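Local coordinates for F5/8 type C domain protein (Bacteroides ovatus, PDB 4ZRX) that probably hydrolyses alpha-L-fucosides with a TIM-barrel catalytic domain, to which a C-terminal F5/8 type C (discoidin-like) domain, perhaps carbohydrate-binding, is joined, at residues V289-P293 with D341-L345; S307-S312 with L463-T467; P487-D491 with V575-I580; Y518-M524 with A558-E564. Residues are numbered along the deposited sequence.

Contact 1. Residues V289-P293 with D341-L345; sequences VSIRP and DIKRL
A buried, two-pronged salt bridge is the striking feature here, tying the loop after a barrel strand to a helix of the TIM-barrel-type alpha-L-fucosidase domain. Val289 and Ser290 are the last extended residues of strand 279-290. The chain then turns at Ile291 (phi/psi -64/-18) and is extended again at Arg292 (-121/175), and Ser290 OG accepts from Arg292 N at 3.2 Å in an ST turn. Asp341 lies near the start of helix 339-356, its CA 7.6 Å from the CA of Ile291. With chi1 m, its carboxylate meets the guanidinium edge-on: Arg292 NE donates to Asp341 OD2 (2.8 Å) and Arg292 NH2 to Asp341 OD1 (2.7 Å). Arginine suits this place because its planar end can also serve Asp302. Ile291, t at both chi angles, points toward the helix and fills the space beside the ion pair, its CG2 lying 3.6 Å from Asp341 OD2. One helical turn on, Leu345 (m, t) closes the apolar part of the contact, with its CD2 3.8 Å from Ile291 CD1.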
loop_
_atom_site.group_PDB
_atom_site.type_symbol
_atom_site.label_atom_id
_atom_site.label_comp_id
_atom_site.label_asym_id
_atom_site.label_seq_id
_atom_site.Cartn_x
_atom_site.Cartn_y
_atom_site.Cartn_z
ATOM N N VAL A 289 0.762 1.463 3.640
ATOM C CA VAL A 289 -0.580 0.923 3.574
ATOM C C VAL A 289 -0.765 -0.034 4.684
ATOM O O VAL A 289 0.207 -0.670 5.120
ATOM C CB VAL A 289 -0.841 0.294 2.164
ATOM C CG1 VAL A 289 0.111 -0.849 1.892
ATOM C CG2 VAL A 289 -2.266 -0.142 1.986
ATOM N N SER A 290 -1.996 -0.196 5.134
ATOM C CA SER A 290 -2.252 -1.185 6.168
ATOM C C SER A 290 -2.750 -2.522 5.633
ATOM O O SER A 290 -3.375 -2.596 4.596
ATOM C CB SER A 290 -3.258 -0.600 7.181
ATOM O OG SER A 290 -3.500 -1.477 8.268
ATOM N N ILE A 291 -2.392 -3.577 6.321
ATOM C CA ILE A 291 -2.951 -4.926 6.058
ATOM C C ILE A 291 -4.434 -5.041 6.327
ATOM O O ILE A 291 -5.091 -6.009 5.836
ATOM C CB ILE A 291 -2.144 -6.028 6.766
ATOM C CG1 ILE A 291 -2.218 -7.315 5.958
ATOM C CG2 ILE A 291 -2.596 -6.183 8.228
ATOM C CD1 ILE A 291 -1.359 -8.483 6.559
ATOM N N ARG A 292 -4.959 -4.089 7.098
ATOM C CA ARG A 292 -6.378 -4.016 7.456
ATOM C C ARG A 292 -6.941 -2.699 6.965
ATOM O O ARG A 292 -6.186 -1.836 6.524
ATOM C CB ARG A 292 -6.528 -4.091 8.982
ATOM C CG ARG A 292 -6.269 -5.482 9.566
ATOM C CD ARG A 292 -5.621 -5.490 10.940
ATOM N NE ARG A 292 -5.704 -6.835 11.493
ATOM C CZ ARG A 292 -6.734 -7.315 12.191
ATOM N NH1 ARG A 292 -7.758 -6.560 12.590
ATOM N NH2 ARG A 292 -6.680 -8.571 12.579
ATOM N N PRO A 293 -8.249 -2.481 7.094
ATOM C CA PRO A 293 -8.767 -1.167 6.654
ATOM C C PRO A 293 -8.214 0.007 7.485
ATOM O O PRO A 293 -7.861 1.038 6.914
ATOM C CB PRO A 293 -10.268 -1.309 6.846
ATOM C CG PRO A 293 -10.513 -2.736 6.614
ATOM C CD PRO A 293 -9.345 -3.447 7.263
ATOM N N ASP A 341 -3.615 -12.155 10.595
ATOM C CA ASP A 341 -2.483 -11.379 9.984
ATOM C C ASP A 341 -1.272 -12.299 9.799
ATOM O O ASP A 341 -0.634 -12.266 8.749
ATOM C CB ASP A 341 -2.116 -10.187 10.831
ATOM C CG ASP A 341 -3.372 -9.306 11.261
ATOM O OD1 ASP A 341 -4.474 -9.838 11.648
ATOM O OD2 ASP A 341 -3.248 -8.067 11.204
ATOM N N ILE A 342 -0.967 -13.138 10.797
ATOM C CA ILE A 342 0.160 -14.063 10.697
ATOM C C ILE A 342 0.003 -14.984 9.491
ATOM O O ILE A 342 0.918 -15.134 8.673
ATOM C CB ILE A 342 0.346 -14.882 11.970
ATOM C CG1 ILE A 342 0.804 -14.007 13.146
ATOM C CG2 ILE A 342 1.349 -16.004 11.716
ATOM C CD1 ILE A 342 0.692 -14.661 14.499
ATOM N N LYS A 343 -1.172 -15.577 9.366
ATOM C CA LYS A 343 -1.397 -16.521 8.302
ATOM C C LYS A 343 -1.268 -15.824 6.946
ATOM O O LYS A 343 -0.683 -16.383 6.021
ATOM C CB LYS A 343 -2.774 -17.151 8.431
ATOM C CG LYS A 343 -3.019 -18.315 7.502
ATOM C CD LYS A 343 -4.359 -18.926 7.786
ATOM C CE LYS A 343 -4.626 -20.034 6.797
ATOM N NZ LYS A 343 -5.711 -20.876 7.275
ATOM N N ARG A 344 -1.853 -14.643 6.828
ATOM C CA ARG A 344 -1.808 -13.917 5.579
ATOM C C ARG A 344 -0.367 -13.423 5.222
ATOM O O ARG A 344 0.031 -13.465 4.037
ATOM C CB ARG A 344 -2.811 -12.759 5.590
ATOM C CG ARG A 344 -2.833 -11.968 4.320
ATOM C CD ARG A 344 -3.208 -12.760 3.046
ATOM N NE ARG A 344 -4.175 -13.816 3.295
ATOM C CZ ARG A 344 -5.455 -13.627 3.581
ATOM N NH1 ARG A 344 -5.991 -12.408 3.679
ATOM N NH2 ARG A 344 -6.225 -14.714 3.799
ATOM N N LEU A 345 0.399 -13.038 6.214
ATOM C CA LEU A 345 1.791 -12.664 5.997
ATOM C C LEU A 345 2.629 -13.825 5.518
ATOM O O LEU A 345 3.480 -13.653 4.656
ATOM C CB LEU A 345 2.412 -12.063 7.255
ATOM C CG LEU A 345 1.926 -10.656 7.626
ATOM C CD1 LEU A 345 2.490 -10.236 8.954
ATOM C CD2 LEU A 345 2.309 -9.644 6.531
#

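Contact 2. Residues S307-S312 with L463-T467; sequences SLKHLS and LQEET
Ser307 OG donates to Glu465 OE2 at 2.7 Å and accepts from His310 N at 2.9 Å, so one short hydroxyl, in rotamer p, both N-caps helix 308-316 and holds the facing loop. Glu465 (chi1 t, chi2 p) folds back so that OE2 also receives Glu466 N at 2.9 Å. Two waters serve the other amides of the first turn: one accepts from Leu308 N and donates to Glu466 OE2, both at 2.8 Å, while the other accepts from Lys309 N (2.9 Å) and donates to Gln464 O (3.0 Å). The extended loop 463-467, between strands 450-458 and 481-485, thus runs across a helix start of the fucosidase domain, with CA-CA distances of 6.3 Å for Ser307-Glu466 and 5.7 Å for Lys309-Leu463. Lys309 lays its aliphatic chain along the loop, CD 3.5 Å from Leu463 O, while its NZ pairs with Asp313. Leu463 (m, t) packs CD1 on Ser312 CB at 3.7 Å and CD2 on Leu308 CD2 at 4.0 Å.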
loop_
_atom_site.group_PDB
_atom_site.type_symbol
_atom_site.label_atom_id
_atom_site.label_comp_id
_atom_site.label_asym_id
_atom_site.label_seq_id
_atom_site.Cartn_x
_atom_site.Cartn_y
_atom_site.Cartn_z
ATOM N N SER A 307 -6.638 -9.448 1.071
ATOM C CA SER A 307 -6.434 -10.748 0.438
ATOM C C SER A 307 -5.033 -10.918 -0.071
ATOM O O SER A 307 -4.325 -9.916 -0.294
ATOM C CB SER A 307 -7.351 -10.912 -0.774
ATOM O OG SER A 307 -7.027 -10.052 -1.824
ATOM N N LEU A 308 -4.639 -12.165 -0.295
ATOM C CA LEU A 308 -3.323 -12.402 -0.902
ATOM C C LEU A 308 -3.168 -11.724 -2.233
ATOM O O LEU A 308 -2.093 -11.131 -2.505
ATOM C CB LEU A 308 -3.033 -13.879 -1.038
ATOM C CG LEU A 308 -1.720 -14.291 -1.674
ATOM C CD1 LEU A 308 -0.544 -13.718 -0.913
ATOM C CD2 LEU A 308 -1.641 -15.799 -1.739
ATOM N N LYS A 309 -4.206 -11.825 -3.066
ATOM C CA LYS A 309 -4.155 -11.106 -4.354
ATOM C C LYS A 309 -3.963 -9.608 -4.203
ATOM O O LYS A 309 -3.172 -8.998 -4.890
ATOM C CB LYS A 309 -5.379 -11.339 -5.222
ATOM C CG LYS A 309 -5.199 -10.662 -6.618
ATOM C CD LYS A 309 -6.282 -11.011 -7.558
ATOM C CE LYS A 309 -6.011 -10.419 -8.885
ATOM N NZ LYS A 309 -6.143 -8.961 -8.853
ATOM N N HIS A 310 -4.680 -9.000 -3.268
ATOM C CA HIS A 310 -4.537 -7.564 -3.069
ATOM C C HIS A 310 -3.144 -7.206 -2.586
ATOM O O HIS A 310 -2.523 -6.220 -3.049
ATOM C CB HIS A 310 -5.597 -7.123 -2.062
ATOM C CG HIS A 310 -5.761 -5.651 -1.925
ATOM N ND1 HIS A 310 -6.732 -5.115 -1.090
ATOM C CD2 HIS A 310 -5.197 -4.601 -2.556
ATOM C CE1 HIS A 310 -6.703 -3.795 -1.178
ATOM N NE2 HIS A 310 -5.764 -3.458 -2.034
ATOM N N LEU A 311 -2.590 -7.981 -1.642
ATOM C CA LEU A 311 -1.240 -7.701 -1.164
ATOM C C LEU A 311 -0.196 -7.872 -2.271
ATOM O O LEU A 311 0.718 -7.053 -2.428
ATOM C CB LEU A 311 -0.883 -8.599 0.034
ATOM C CG LEU A 311 -1.707 -8.268 1.284
ATOM C CD1 LEU A 311 -1.323 -9.280 2.351
ATOM C CD2 LEU A 311 -1.358 -6.900 1.838
ATOM N N SER A 312 -0.379 -8.911 -3.087
ATOM C CA SER A 312 0.479 -9.092 -4.250
ATOM C C SER A 312 0.387 -7.925 -5.211
ATOM O O SER A 312 1.430 -7.371 -5.672
ATOM C CB SER A 312 0.097 -10.403 -4.973
ATOM O OG SER A 312 0.813 -10.508 -6.190
ATOM N N LEU A 463 -3.074 -15.161 -9.344
ATOM C CA LEU A 463 -3.875 -15.318 -8.141
ATOM C C LEU A 463 -5.308 -14.919 -8.418
ATOM O O LEU A 463 -5.561 -14.030 -9.217
ATOM C CB LEU A 463 -3.315 -14.406 -7.037
ATOM C CG LEU A 463 -1.942 -14.818 -6.518
ATOM C CD1 LEU A 463 -1.372 -13.686 -5.647
ATOM C CD2 LEU A 463 -1.895 -16.154 -5.740
ATOM N N GLN A 464 -6.229 -15.582 -7.723
ATOM C CA GLN A 464 -7.654 -15.275 -7.782
ATOM C C GLN A 464 -8.034 -14.333 -6.651
ATOM O O GLN A 464 -7.535 -14.491 -5.520
ATOM C CB GLN A 464 -8.493 -16.550 -7.539
ATOM C CG GLN A 464 -8.088 -17.774 -8.332
ATOM C CD GLN A 464 -7.996 -17.464 -9.805
ATOM O OE1 GLN A 464 -8.784 -16.659 -10.328
ATOM N NE2 GLN A 464 -7.024 -18.073 -10.491
ATOM N N GLU A 465 -8.949 -13.417 -6.925
ATOM C CA GLU A 465 -9.526 -12.587 -5.864
ATOM C C GLU A 465 -10.279 -13.437 -4.857
ATOM O O GLU A 465 -10.712 -14.560 -5.145
ATOM C CB GLU A 465 -10.459 -11.502 -6.416
ATOM C CG GLU A 465 -10.645 -10.301 -5.455
ATOM C CD GLU A 465 -9.329 -9.843 -4.767
ATOM O OE1 GLU A 465 -8.590 -9.004 -5.330
ATOM O OE2 GLU A 465 -9.053 -10.319 -3.641
ATOM N N GLU A 466 -10.413 -12.897 -3.657
ATOM C CA GLU A 466 -11.147 -13.574 -2.608
ATOM C C GLU A 466 -12.629 -13.460 -2.913
ATOM O O GLU A 466 -13.036 -12.437 -3.461
ATOM C CB GLU A 466 -10.846 -12.900 -1.272
ATOM C CG GLU A 466 -10.299 -13.891 -0.300
ATOM C CD GLU A 466 -9.787 -13.232 0.934
ATOM O OE1 GLU A 466 -10.333 -12.156 1.303
ATOM O OE2 GLU A 466 -8.820 -13.786 1.488
ATOM N N THR A 467 -13.398 -14.508 -2.594
ATOM C CA THR A 467 -14.863 -14.449 -2.644
ATOM C C THR A 467 -15.407 -13.453 -1.611
ATOM O O THR A 467 -15.085 -13.564 -0.424
ATOM C CB THR A 467 -15.510 -15.850 -2.325
ATOM O OG1 THR A 467 -14.730 -16.907 -2.902
ATOM C CG2 THR A 467 -16.901 -15.924 -2.853
HETATM O O HOH W 1 -6.442 -14.317 0.121
HETATM O O HOH W 2 -6.420 -13.739 -2.793
#

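Contact 3. Residues P487-D491 with V575-I580; sequences PLTID and VNMNEI. With EDO (1,2-ethanediol), chain E.
This is apolar packing inside the F5/8 type C domain, a beta-sandwich, where strand 488-492 of the five-stranded sheet meets the loop leading into strand 580-584 of the other sheet. Pro487 follows a cis peptide bond. Strand residues Thr489 to Asp491 are extended; Leu488 and Ile490, two residues apart, both point toward the loop. The nearest CA pair is Leu488-Val575, at 6.4 Å. Leu488 (t, p) packs CD2 against both Val575 CG1 (3.6 Å) and Ile580 CG1 (3.7 Å); Ile490 (m, t) sets CD1 3.6 Å from CG of selenomethionine Met577, whose flexible chain suits an irregular surface. The loop is shaped by a 3-10 turn at 577-579: Asn576 OD1 accepts from Asn578 N (3.0 Å) in an Asx turn, and Asn576 N donates to Glu579 OE1 (2.9 Å). A 1,2-ethanediol, probably from crystallisation, accepts from Leu488 N through O1 at 2.9 Å. Strand 488-492 lies between strands 481-485 and 560-566, and Trp480 packs against both Ile490 and Met577.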
loop_
_atom_site.group_PDB
_atom_site.type_symbol
_atom_site.label_atom_id
_atom_site.label_comp_id
_atom_site.label_asym_id
_atom_site.label_seq_id
_atom_site.Cartn_x
_atom_site.Cartn_y
_atom_site.Cartn_z
ATOM N N PRO A 487 -34.271 -14.010 -19.432
ATOM C CA PRO A 487 -34.214 -13.757 -18.000
ATOM C C PRO A 487 -33.091 -14.565 -17.345
ATOM O O PRO A 487 -32.830 -15.739 -17.702
ATOM C CB PRO A 487 -35.604 -14.226 -17.487
ATOM C CG PRO A 487 -36.210 -15.079 -18.623
ATOM C CD PRO A 487 -35.542 -14.617 -19.883
ATOM N N LEU A 488 -32.383 -13.916 -16.423
ATOM C CA LEU A 488 -31.323 -14.586 -15.704
ATOM C C LEU A 488 -31.817 -15.940 -15.197
ATOM O O LEU A 488 -32.761 -15.982 -14.424
ATOM C CB LEU A 488 -30.872 -13.719 -14.531
ATOM C CG LEU A 488 -29.721 -14.332 -13.752
ATOM C CD1 LEU A 488 -28.426 -14.557 -14.601
ATOM C CD2 LEU A 488 -29.448 -13.356 -12.626
ATOM N N THR A 489 -31.192 -17.020 -15.666
ATOM C CA THR A 489 -31.528 -18.373 -15.277
ATOM C C THR A 489 -30.269 -19.100 -14.827
ATOM O O THR A 489 -29.226 -19.075 -15.518
ATOM C CB THR A 489 -32.236 -19.116 -16.484
ATOM O OG1 THR A 489 -33.321 -18.329 -17.010
ATOM C CG2 THR A 489 -32.765 -20.488 -16.077
ATOM N N ILE A 490 -30.361 -19.742 -13.676
ATOM C CA ILE A 490 -29.196 -20.244 -12.966
ATOM C C ILE A 490 -29.446 -21.677 -12.478
ATOM O O ILE A 490 -30.452 -21.961 -11.850
ATOM C CB ILE A 490 -28.856 -19.362 -11.721
ATOM C CG1 ILE A 490 -28.532 -17.916 -12.123
ATOM C CG2 ILE A 490 -27.700 -19.982 -10.907
ATOM C CD1 ILE A 490 -28.641 -16.906 -10.947
ATOM N N ASP A 491 -28.501 -22.555 -12.790
ATOM C CA ASP A 491 -28.435 -23.888 -12.246
ATOM C C ASP A 491 -27.584 -23.784 -10.987
ATOM O O ASP A 491 -26.384 -23.491 -11.076
ATOM C CB ASP A 491 -27.781 -24.814 -13.306
ATOM C CG ASP A 491 -27.548 -26.231 -12.817
ATOM O OD1 ASP A 491 -27.686 -26.515 -11.611
ATOM O OD2 ASP A 491 -27.200 -27.093 -13.658
ATOM N N VAL A 575 -29.788 -8.332 -14.931
ATOM C CA VAL A 575 -29.339 -8.863 -13.655
ATOM C C VAL A 575 -28.184 -9.831 -13.913
ATOM O O VAL A 575 -28.255 -10.627 -14.834
ATOM C CB VAL A 575 -30.552 -9.555 -12.943
ATOM C CG1 VAL A 575 -30.173 -10.048 -11.546
ATOM C CG2 VAL A 575 -31.676 -8.549 -12.794
ATOM N N ASN A 576 -27.137 -9.741 -13.111
ATOM C CA ASN A 576 -25.971 -10.629 -13.174
ATOM C C ASN A 576 -26.139 -11.703 -12.108
ATOM O O ASN A 576 -26.716 -11.459 -11.048
ATOM C CB ASN A 576 -24.672 -9.828 -12.874
ATOM C CG ASN A 576 -23.347 -10.602 -13.225
ATOM O OD1 ASN A 576 -22.789 -11.397 -12.424
ATOM N ND2 ASN A 576 -22.803 -10.302 -14.409
HETATM N N MSE A 577 -25.593 -12.874 -12.361
HETATM C CA MSE A 577 -25.588 -13.916 -11.359
HETATM C C MSE A 577 -24.985 -13.496 -9.973
HETATM O O MSE A 577 -25.410 -13.994 -8.910
HETATM C CB MSE A 577 -24.813 -15.098 -11.922
HETATM C CG MSE A 577 -25.073 -16.349 -11.192
HETATM SE SE MSE A 577 -24.416 -17.874 -12.239
HETATM C CE MSE A 577 -22.548 -17.815 -11.710
ATOM N N ASN A 578 -23.963 -12.633 -9.999
ATOM C CA ASN A 578 -23.338 -12.119 -8.770
ATOM C C ASN A 578 -24.244 -11.181 -7.960
ATOM O O ASN A 578 -23.908 -10.883 -6.808
ATOM C CB ASN A 578 -21.984 -11.410 -9.068
ATOM C CG ASN A 578 -20.799 -12.392 -9.213
ATOM O OD1 ASN A 578 -20.819 -13.524 -8.717
ATOM N ND2 ASN A 578 -19.742 -11.939 -9.888
ATOM N N GLU A 579 -25.375 -10.735 -8.548
ATOM C CA GLU A 579 -26.371 -9.918 -7.842
ATOM C C GLU A 579 -27.488 -10.760 -7.206
ATOM O O GLU A 579 -28.444 -10.181 -6.693
ATOM C CB GLU A 579 -27.018 -8.940 -8.826
ATOM C CG GLU A 579 -25.944 -7.992 -9.464
ATOM C CD GLU A 579 -26.557 -7.016 -10.443
ATOM O OE1 GLU A 579 -27.206 -7.446 -11.405
ATOM O OE2 GLU A 579 -26.371 -5.788 -10.257
ATOM N N ILE A 580 -27.428 -12.083 -7.355
ATOM C CA ILE A 580 -28.414 -12.947 -6.785
ATOM C C ILE A 580 -27.771 -13.727 -5.659
ATOM O O ILE A 580 -26.623 -14.172 -5.793
ATOM C CB ILE A 580 -28.942 -13.912 -7.869
ATOM C CG1 ILE A 580 -29.656 -13.125 -8.977
ATOM C CG2 ILE A 580 -29.818 -14.964 -7.245
ATOM C CD1 ILE A 580 -30.873 -12.365 -8.520
HETATM C C1 EDO E . -33.878 -10.071 -15.693
HETATM O O1 EDO E . -33.440 -11.423 -15.523
HETATM C C2 EDO E . -34.674 -9.891 -16.982
HETATM O O2 EDO E . -35.849 -10.702 -16.921
#

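Contact 4. Residues Y518-M524 with A558-E564; sequences YQFFVSM and ARFIKLE. With EDO (1,2-ethanediol), chain E.
Tyr518 begins this antiparallel pairing, its CB packed 3.8 Å from Leu563 CD1. The axes of strands 518-523 and 560-564 approach to 4.7 Å, with 162° between their N-to-C directions. Gln519 forms a hydrogen-bonded pair with Glu564: Gln519 N to Glu564 O is 2.8 Å and Glu564 N to Gln519 O 2.9 Å. Phe520 (chi1 t), in a non-hydrogen-bonded pair with Leu563, turns inward, its large ring filling the interior with CZ 3.6 Å from Ile561 CB. Phe521 N reaches Lys562 O at 2.8 Å, and Lys562 N returns to Phe521 O at 3.0 Å. On the other face Lys562 NZ sits over the Phe521 ring (chi1 m), a cation-pi contact 4.7 Å from the centroid; NZ also forms a salt bridge, its hydrogen bond weak, to Glu564 OE2 (3.4 Å). Val522, opposite Ile561, touches Ala558 CB with its compact, beta-branched CG1 (3.8 Å). Ser523 N donates to Phe560 O (3.1 Å), while Ser523 O accepts from both Arg559 N (3.0 Å) and Phe560 N (2.8 Å). Selenomethionine Met524 leaves the strand, its SE 4.0 Å from Ala558 CA. The double acceptance marks a classic beta bulge, at the corner where the chain passes between the sheets of the discoidin-like beta-sandwich.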
loop_
_atom_site.group_PDB
_atom_site.type_symbol
_atom_site.label_atom_id
_atom_site.label_comp_id
_atom_site.label_asym_id
_atom_site.label_seq_id
_atom_site.Cartn_x
_atom_site.Cartn_y
_atom_site.Cartn_z
ATOM N N TYR A 518 -40.703 -7.950 -10.419
ATOM C CA TYR A 518 -40.105 -9.219 -10.716
ATOM C C TYR A 518 -41.048 -10.378 -10.480
ATOM O O TYR A 518 -42.055 -10.228 -9.789
ATOM C CB TYR A 518 -38.850 -9.428 -9.853
ATOM C CG TYR A 518 -39.180 -9.645 -8.423
ATOM C CD1 TYR A 518 -39.457 -10.932 -7.929
ATOM C CD2 TYR A 518 -39.248 -8.586 -7.547
ATOM C CE1 TYR A 518 -39.842 -11.137 -6.585
ATOM C CE2 TYR A 518 -39.614 -8.783 -6.217
ATOM C CZ TYR A 518 -39.898 -10.055 -5.743
ATOM O OH TYR A 518 -40.244 -10.228 -4.419
ATOM N N GLN A 519 -40.704 -11.510 -11.094
ATOM C CA GLN A 519 -41.297 -12.805 -10.774
ATOM C C GLN A 519 -40.139 -13.776 -10.652
ATOM O O GLN A 519 -39.188 -13.766 -11.489
ATOM C CB GLN A 519 -42.236 -13.240 -11.887
ATOM C CG GLN A 519 -43.495 -12.402 -11.972
ATOM C CD GLN A 519 -44.442 -12.837 -13.080
ATOM O OE1 GLN A 519 -45.323 -13.687 -12.881
ATOM N NE2 GLN A 519 -44.292 -12.234 -14.245
ATOM N N PHE A 520 -40.153 -14.542 -9.585
ATOM C CA PHE A 520 -39.093 -15.477 -9.307
ATOM C C PHE A 520 -39.670 -16.872 -9.495
ATOM O O PHE A 520 -40.830 -17.133 -9.099
ATOM C CB PHE A 520 -38.625 -15.297 -7.893
ATOM C CG PHE A 520 -37.440 -16.126 -7.550
ATOM C CD1 PHE A 520 -36.150 -15.722 -7.944
ATOM C CD2 PHE A 520 -37.580 -17.279 -6.808
ATOM C CE1 PHE A 520 -35.050 -16.495 -7.617
ATOM C CE2 PHE A 520 -36.489 -18.072 -6.479
ATOM C CZ PHE A 520 -35.194 -17.654 -6.842
ATOM N N PHE A 521 -38.895 -17.736 -10.147
ATOM C CA PHE A 521 -39.348 -19.076 -10.515
ATOM C C PHE A 521 -38.326 -20.114 -10.096
ATOM O O PHE A 521 -37.110 -19.838 -10.061
ATOM C CB PHE A 521 -39.546 -19.204 -12.025
ATOM C CG PHE A 521 -40.514 -18.241 -12.635
ATOM C CD1 PHE A 521 -40.116 -16.973 -13.023
ATOM C CD2 PHE A 521 -41.833 -18.622 -12.896
ATOM C CE1 PHE A 521 -41.001 -16.087 -13.629
ATOM C CE2 PHE A 521 -42.738 -17.739 -13.507
ATOM C CZ PHE A 521 -42.320 -16.479 -13.888
ATOM N N VAL A 522 -38.806 -21.338 -9.850
ATOM C CA VAL A 522 -37.913 -22.440 -9.530
ATOM C C VAL A 522 -38.231 -23.665 -10.410
ATOM O O VAL A 522 -39.336 -23.786 -10.892
ATOM C CB VAL A 522 -37.957 -22.804 -8.040
ATOM C CG1 VAL A 522 -37.399 -21.671 -7.222
ATOM C CG2 VAL A 522 -39.398 -23.148 -7.555
ATOM N N SER A 523 -37.234 -24.519 -10.615
ATOM C CA SER A 523 -37.415 -25.758 -11.378
ATOM C C SER A 523 -36.437 -26.805 -10.899
ATOM O O SER A 523 -35.313 -26.494 -10.435
ATOM C CB SER A 523 -37.155 -25.480 -12.841
ATOM O OG SER A 523 -37.347 -26.643 -13.616
HETATM N N MSE A 524 -36.851 -28.055 -11.010
HETATM C CA MSE A 524 -35.951 -29.191 -10.754
HETATM C C MSE A 524 -35.125 -29.616 -11.975
HETATM O O MSE A 524 -34.005 -30.159 -11.831
HETATM C CB MSE A 524 -36.748 -30.370 -10.190
HETATM C CG MSE A 524 -37.471 -30.035 -8.873
HETATM SE SE MSE A 524 -36.224 -29.605 -7.400
HETATM C CE MSE A 524 -35.341 -31.343 -7.265
ATOM N N ALA A 558 -35.486 -26.454 -5.026
ATOM C CA ALA A 558 -35.010 -25.956 -6.301
ATOM C C ALA A 558 -33.638 -26.512 -6.708
ATOM O O ALA A 558 -32.787 -26.822 -5.865
ATOM C CB ALA A 558 -34.984 -24.425 -6.306
ATOM N N ARG A 559 -33.487 -26.679 -8.015
ATOM C CA ARG A 559 -32.207 -26.967 -8.662
ATOM C C ARG A 559 -31.827 -25.779 -9.523
ATOM O O ARG A 559 -30.650 -25.389 -9.548
ATOM C CB ARG A 559 -32.307 -28.239 -9.508
ATOM C CG ARG A 559 -31.125 -28.537 -10.465
ATOM C CD ARG A 559 -29.855 -28.751 -9.712
ATOM N NE ARG A 559 -28.694 -28.778 -10.601
ATOM C CZ ARG A 559 -27.946 -29.846 -10.864
ATOM N NH1 ARG A 559 -28.190 -31.038 -10.310
ATOM N NH2 ARG A 559 -26.907 -29.709 -11.680
ATOM N N PHE A 560 -32.810 -25.243 -10.255
ATOM C CA PHE A 560 -32.637 -24.084 -11.122
ATOM C C PHE A 560 -33.486 -22.955 -10.568
ATOM O O PHE A 560 -34.528 -23.203 -9.987
ATOM C CB PHE A 560 -33.083 -24.370 -12.570
ATOM C CG PHE A 560 -32.306 -25.490 -13.258
ATOM C CD1 PHE A 560 -32.639 -26.831 -13.028
ATOM C CD2 PHE A 560 -31.301 -25.202 -14.187
ATOM C CE1 PHE A 560 -31.934 -27.886 -13.676
ATOM C CE2 PHE A 560 -30.604 -26.250 -14.853
ATOM C CZ PHE A 560 -30.925 -27.589 -14.588
ATOM N N ILE A 561 -33.031 -21.712 -10.740
ATOM C CA ILE A 561 -33.843 -20.550 -10.394
ATOM C C ILE A 561 -33.849 -19.634 -11.577
ATOM O O ILE A 561 -32.949 -19.677 -12.402
ATOM C CB ILE A 561 -33.360 -19.800 -9.129
ATOM C CG1 ILE A 561 -31.931 -19.229 -9.322
ATOM C CG2 ILE A 561 -33.396 -20.748 -7.938
ATOM C CD1 ILE A 561 -31.404 -18.509 -8.054
ATOM N N LYS A 562 -34.847 -18.781 -11.635
ATOM C CA LYS A 562 -35.019 -17.832 -12.730
ATOM C C LYS A 562 -35.650 -16.560 -12.201
ATOM O O LYS A 562 -36.646 -16.615 -11.473
ATOM C CB LYS A 562 -35.902 -18.433 -13.855
ATOM C CG LYS A 562 -36.275 -17.454 -14.970
ATOM C CD LYS A 562 -36.975 -18.123 -16.157
ATOM C CE LYS A 562 -38.341 -18.610 -15.767
ATOM N NZ LYS A 562 -39.131 -19.118 -16.913
ATOM N N LEU A 563 -35.098 -15.412 -12.575
ATOM C CA LEU A 563 -35.685 -14.115 -12.227
ATOM C C LEU A 563 -36.078 -13.394 -13.497
ATOM O O LEU A 563 -35.196 -13.109 -14.317
ATOM C CB LEU A 563 -34.703 -13.247 -11.404
ATOM C CG LEU A 563 -35.271 -11.923 -10.863
ATOM C CD1 LEU A 563 -36.230 -12.143 -9.676
ATOM C CD2 LEU A 563 -34.174 -10.926 -10.455
ATOM N N GLU A 564 -37.376 -13.129 -13.670
ATOM C CA GLU A 564 -37.906 -12.263 -14.722
ATOM C C GLU A 564 -38.137 -10.901 -14.095
ATOM O O GLU A 564 -38.785 -10.800 -13.073
ATOM C CB GLU A 564 -39.214 -12.816 -15.324
ATOM C CG GLU A 564 -38.976 -14.142 -16.088
ATOM C CD GLU A 564 -40.228 -14.780 -16.750
ATOM O OE1 GLU A 564 -41.308 -14.140 -16.730
ATOM O OE2 GLU A 564 -40.106 -15.923 -17.292
HETATM C C1 EDO E . -33.878 -10.071 -15.693
HETATM O O1 EDO E . -33.440 -11.423 -15.523
HETATM C C2 EDO E . -34.674 -9.891 -16.982
HETATM O O2 EDO E . -35.849 -10.702 -16.921
#

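Contacts 1 and 2 adjoin on the fucosidase domain, their centres 12 Å apart, and their segments alternate along the chain. They touch where Arg344 of helix 339-356, whose main polar partner is the backbone O of Lys306, packs on Leu311 and forms a long, weak ion pair with Glu466. Contacts 3 and 4 come later, within the F5/8 type C domain, with centres 10 Å apart; contact 4 is nested in the loop closed by contact 3. Neighbouring strands 488-492 and 560-566 join them, as does the salt bridge Asp491-Arg559, and one 1,2-ethanediol touches both. Contact 2 links the two regions, bringing the loop at 463-467 onto the fucosidase domain; its centre is 24 Å from that of contact 3.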